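PDB 6I60: alpha-rhamnosidase from Dictyoglomus thermophilum, which probably hydrolyses terminal non-reducing alpha-L-rhamnose residues from alpha-L-rhamnosides. Local coordinates for residues Leu723-Leu728 against Arg765-Val770; His753-Asp758 against Asp777-Lys782. All coordinates share one frame; numbering follows the deposited sequence.

Both contacts belong to the six-hairpin glycosidase domain, the helical part of this multidomain enzyme, and their centres lie about 13 Å apart. Along the chain their segments alternate: 723-728, 753-758, 765-770, then 777-782. Contact 1 crosses helix 722-729 with helix 761-773. Contact 2 sets the loop between helices 738-750 and 761-773 against helix 777-784, which follows 761-773 directly. The two meet where Ile-767 CG2 packs on Leu-757 CD2 at 3.7 Å and where Phe-768 reaches both Leu-757 and Ala-780. Helix 761-773 is therefore packed on by all three other segments, and contact 1 is buried while contact 2 runs out to the surface.

Contact 1: Leu723-Leu728 against Arg765-Val770; sequences LNTLPL and RYIFDV
Thr-725 and Val-770 lie at the heart of a helix crossing, with Ile-767 and Leu-728 beside them. The axes of the two short helical segments pass 8.9 Å apart at 68°, and the touching patch is small, four residues in all. Pro-727 has no N-H to offer the preceding turn, consistent with the kink in its helix.

The first kind of interaction is apolar packing. Thr-725 CG2 meets Ile-767 CD1 methyl to methyl at 3.7 Å. Chi1 near 180° sends Ile-767 CG1 out anti to the backbone N, and chi2 then sets CD1 beside the threonine methyl. Val-770 CG1 packs 4.1 Å from Leu-728 CB. Branched residues suit this place because two methyls can serve different neighbours.

The second kind sets a side chain against a backbone carbonyl: Val-770 CG2 lies 3.4 Å from Thr-725 O, a van der Waals contact and not a hydrogen bond. The polar groups find partners outside the two segments, Asp-769 in Arg-832, Arg-765 in Glu-515 and Tyr-766 OH in Tyr-633 OH. With no hydrogen bond or salt bridge between the segments, these two helices of the glycosidase domain are joined across the crossing by shape and apolar burial.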
# COMPACT_ATOMS: atom_id res chain seq x y z
N LEU A 723 18.54 22.42 1.09
CA LEU A 723 19.50 22.72 0.04
C LEU A 723 20.79 21.91 0.16
O LEU A 723 21.57 21.89 -0.80
CB LEU A 723 19.84 24.21 0.05
CG LEU A 723 18.78 25.17 -0.51
CD1 LEU A 723 19.05 26.60 -0.08
CD2 LEU A 723 18.70 25.06 -2.03
N ASN A 724 21.02 21.25 1.28
CA ASN A 724 22.29 20.55 1.50
C ASN A 724 22.16 19.04 1.64
O ASN A 724 23.09 18.33 1.23
CB ASN A 724 22.98 21.11 2.76
CG ASN A 724 23.89 22.28 2.45
OD1 ASN A 724 24.21 22.55 1.29
ND2 ASN A 724 24.31 22.99 3.48
N THR A 725 21.06 18.53 2.19
CA THR A 725 20.92 17.08 2.32
C THR A 725 20.71 16.41 0.97
O THR A 725 21.11 15.25 0.79
CB THR A 725 19.76 16.72 3.26
OG1 THR A 725 18.51 17.00 2.61
CG2 THR A 725 19.84 17.52 4.54
N LEU A 726 20.10 17.12 0.02
CA LEU A 726 19.79 16.49 -1.27
C LEU A 726 21.04 16.20 -2.09
O LEU A 726 21.21 15.04 -2.51
CB LEU A 726 18.78 17.36 -2.04
CG LEU A 726 17.31 16.99 -1.83
CD1 LEU A 726 16.86 17.34 -0.42
CD2 LEU A 726 16.43 17.69 -2.85
N PRO A 727 21.95 17.15 -2.35
CA PRO A 727 23.18 16.78 -3.07
C PRO A 727 24.09 15.87 -2.27
O PRO A 727 24.90 15.15 -2.87
CB PRO A 727 23.84 18.14 -3.35
CG PRO A 727 23.33 19.03 -2.29
CD PRO A 727 21.91 18.59 -2.04
N LEU A 728 23.99 15.88 -0.94
CA LEU A 728 24.78 14.96 -0.11
C LEU A 728 24.21 13.55 -0.10
O LEU A 728 24.95 12.60 0.19
CB LEU A 728 24.87 15.49 1.32
CG LEU A 728 26.00 16.48 1.62
CD1 LEU A 728 25.75 17.17 2.95
CD2 LEU A 728 27.34 15.77 1.61
N ARG A 765 12.78 12.82 4.05
CA ARG A 765 13.02 11.43 3.67
C ARG A 765 14.51 11.11 3.53
O ARG A 765 14.89 9.94 3.65
CB ARG A 765 12.28 11.11 2.37
CG ARG A 765 12.25 9.64 1.99
CD ARG A 765 12.98 9.40 0.69
NE ARG A 765 13.20 7.98 0.43
CZ ARG A 765 14.25 7.28 0.86
NH1 ARG A 765 15.18 7.88 1.59
NH2 ARG A 765 14.36 6.00 0.57
N TYR A 766 15.35 12.12 3.30
CA TYR A 766 16.77 11.90 3.07
C TYR A 766 17.67 12.40 4.19
O TYR A 766 18.83 11.98 4.26
CB TYR A 766 17.21 12.57 1.76
CG TYR A 766 16.42 12.16 0.54
CD1 TYR A 766 16.55 10.89 -0.00
CD2 TYR A 766 15.55 13.05 -0.08
CE1 TYR A 766 15.83 10.51 -1.13
CE2 TYR A 766 14.82 12.68 -1.20
CZ TYR A 766 14.97 11.41 -1.72
OH TYR A 766 14.25 11.05 -2.83
N ILE A 767 17.18 13.29 5.06
CA ILE A 767 18.07 13.95 6.01
C ILE A 767 18.61 12.97 7.04
O ILE A 767 19.78 13.04 7.43
CB ILE A 767 17.34 15.14 6.68
CG1 ILE A 767 18.27 15.83 7.68
CG2 ILE A 767 16.06 14.68 7.36
CD1 ILE A 767 18.06 17.33 7.78
N PHE A 768 17.78 12.03 7.50
CA PHE A 768 18.24 11.10 8.53
C PHE A 768 19.30 10.15 7.98
O PHE A 768 20.26 9.82 8.69
CB PHE A 768 17.06 10.31 9.09
CG PHE A 768 16.08 11.16 9.84
CD1 PHE A 768 16.32 11.54 11.14
CD2 PHE A 768 14.91 11.58 9.23
CE1 PHE A 768 15.42 12.33 11.83
CE2 PHE A 768 14.00 12.37 9.92
CZ PHE A 768 14.26 12.74 11.22
N ASP A 769 19.14 9.70 6.73
CA ASP A 769 20.13 8.82 6.13
C ASP A 769 21.43 9.56 5.81
O ASP A 769 22.51 8.96 5.85
CB ASP A 769 19.56 8.17 4.87
CG ASP A 769 18.51 7.12 5.18
OD1 ASP A 769 18.74 6.30 6.09
OD2 ASP A 769 17.46 7.11 4.51
N VAL A 770 21.35 10.85 5.49
CA VAL A 770 22.55 11.61 5.17
C VAL A 770 23.45 11.74 6.40
O VAL A 770 24.66 11.48 6.33
CB VAL A 770 22.18 12.99 4.59
CG1 VAL A 770 23.34 13.96 4.75
CG2 VAL A 770 21.79 12.87 3.13

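Contact 2: His753-Asp758 against Asp777-Lys782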
# COMPACT_ATOMS: atom_id res chain seq x y z
N HIS A 753 19.03 25.65 14.57
CA HIS A 753 17.72 25.06 14.81
C HIS A 753 17.65 24.18 16.05
O HIS A 753 16.56 23.70 16.38
CB HIS A 753 17.29 24.25 13.58
CG HIS A 753 16.78 25.09 12.46
ND1 HIS A 753 17.62 25.66 11.52
CD2 HIS A 753 15.53 25.48 12.12
CE1 HIS A 753 16.91 26.36 10.66
NE2 HIS A 753 15.63 26.27 11.00
N ASP A 754 18.77 23.97 16.75
CA ASP A 754 18.78 23.22 18.01
C ASP A 754 18.17 21.83 17.85
O ASP A 754 17.24 21.44 18.55
CB ASP A 754 18.06 24.01 19.11
CG ASP A 754 18.30 23.44 20.50
OD1 ASP A 754 19.46 23.09 20.80
OD2 ASP A 754 17.33 23.34 21.28
N TYR A 755 18.72 21.08 16.89
CA TYR A 755 18.29 19.71 16.59
C TYR A 755 16.80 19.66 16.23
O TYR A 755 16.00 18.99 16.88
CB TYR A 755 18.62 18.77 17.75
CG TYR A 755 20.08 18.70 18.10
CD1 TYR A 755 20.63 19.57 19.03
CD2 TYR A 755 20.91 17.76 17.51
CE1 TYR A 755 21.97 19.50 19.36
CE2 TYR A 755 22.25 17.69 17.83
CZ TYR A 755 22.78 18.56 18.75
OH TYR A 755 24.11 18.49 19.07
N HIS A 756 16.45 20.38 15.18
CA HIS A 756 15.07 20.41 14.70
C HIS A 756 15.07 20.40 13.18
O HIS A 756 15.96 20.97 12.54
CB HIS A 756 14.31 21.64 15.22
CG HIS A 756 13.84 21.50 16.64
ND1 HIS A 756 14.61 21.87 17.72
CD2 HIS A 756 12.68 21.04 17.15
CE1 HIS A 756 13.94 21.64 18.83
NE2 HIS A 756 12.76 21.14 18.51
N LEU A 757 14.06 19.74 12.61
CA LEU A 757 13.94 19.64 11.17
C LEU A 757 13.48 20.97 10.58
O LEU A 757 12.53 21.58 11.08
CB LEU A 757 12.97 18.53 10.79
CG LEU A 757 13.42 17.09 11.03
CD1 LEU A 757 12.27 16.13 10.83
CD2 LEU A 757 14.58 16.74 10.11
N ASP A 758 14.15 21.41 9.52
CA ASP A 758 13.75 22.57 8.74
C ASP A 758 13.46 22.15 7.30
O ASP A 758 13.77 22.87 6.34
CB ASP A 758 14.82 23.66 8.79
CG ASP A 758 14.29 25.03 8.40
OD1 ASP A 758 13.06 25.25 8.49
OD2 ASP A 758 15.10 25.90 8.02
N ASP A 777 25.11 9.84 13.41
CA ASP A 777 23.83 9.28 13.82
C ASP A 777 23.34 9.85 15.14
O ASP A 777 22.14 9.80 15.42
CB ASP A 777 23.94 7.75 13.92
CG ASP A 777 25.20 7.29 14.63
OD1 ASP A 777 25.93 8.15 15.17
OD2 ASP A 777 25.46 6.07 14.66
N GLU A 778 24.24 10.41 15.96
CA GLU A 778 23.81 11.02 17.22
C GLU A 778 22.98 12.28 16.98
O GLU A 778 22.05 12.56 17.74
CB GLU A 778 25.02 11.34 18.10
CG GLU A 778 25.85 10.13 18.49
CD GLU A 778 25.17 9.26 19.54
OE1 GLU A 778 24.22 9.75 20.19
OE2 GLU A 778 25.58 8.10 19.71
N VAL A 779 23.31 13.04 15.93
CA VAL A 779 22.53 14.23 15.61
C VAL A 779 21.14 13.84 15.14
O VAL A 779 20.14 14.48 15.50
CB VAL A 779 23.28 15.07 14.55
CG1 VAL A 779 22.43 16.26 14.12
CG2 VAL A 779 24.63 15.53 15.09
N ALA A 780 21.04 12.79 14.32
CA ALA A 780 19.74 12.35 13.83
C ALA A 780 18.86 11.85 14.97
O ALA A 780 17.65 12.11 14.99
CB ALA A 780 19.91 11.28 12.76
N TYR A 781 19.44 11.12 15.92
CA TYR A 781 18.67 10.64 17.06
C TYR A 781 18.16 11.79 17.92
O TYR A 781 17.02 11.74 18.41
CB TYR A 781 19.51 9.67 17.89
CG TYR A 781 18.79 9.12 19.10
CD1 TYR A 781 17.93 8.03 18.98
CD2 TYR A 781 18.97 9.67 20.36
CE1 TYR A 781 17.27 7.52 20.08
CE2 TYR A 781 18.31 9.17 21.46
CZ TYR A 781 17.46 8.09 21.32
OH TYR A 781 16.80 7.58 22.41
N LYS A 782 18.98 12.82 18.11
CA LYS A 782 18.55 13.97 18.90
C LYS A 782 17.43 14.73 18.21
O LYS A 782 16.61 15.38 18.88
CB LYS A 782 19.73 14.89 19.18
CG LYS A 782 20.57 14.47 20.38
CD LYS A 782 21.33 15.65 20.98
CE LYS A 782 20.38 16.63 21.65
NZ LYS A 782 20.95 17.19 22.91
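Tyr-755 lays its ring against Lys-782 and Val-779, joining a loop to helix 777-784 within the six-hairpin glycosidase domain, which in this family is an (alpha/alpha)6 barrel. The lysine chain runs outward from the helix along one face of the ring. Its CB comes first, 3.5 Å from Tyr-755 CD2 on the side of the ring nearest the helix. Beyond CG, the chain brings CD over the middle of the ring, 3.9 Å from the centroid and 13° from the normal, a CH-pi contact. CE continues across the same face to the far side, 3.9 Å from Tyr-755 CD1. A bend at chi3 (69°) keeps the chain from running straight past the tyrosine. At the tip, NZ stands 4.7 Å from the centroid of the Tyr-755 ring in a cation-pi contact.

Lysine fits this exposed position because its methylenes can cover an aromatic face while its ammonium remains near the surface. Tyrosine suits a partly exposed border because its flat ring gives a face to the lysine and a rim to Val-779, whose CG1 lies 4.0 Å from Tyr-755 CE2. Val-779 O approaches the ring edge near its plane. Because Val-779 packs on helix 738-750, the CD2-CE2 side of the ring lies against a buried residue.

In the loop, Asp-754 and Tyr-755 both adopt left-handed backbone conformations. His-756 spans this turn: ND1 donates to His-753 O at 3.0 Å, in the carbonyl plane, through a bent bond (135°) with the acceptor tilted from the imidazole plane, and weakly to Asp-754 O, while NE2 is hydrogen-bonded to Thr-788 OG1.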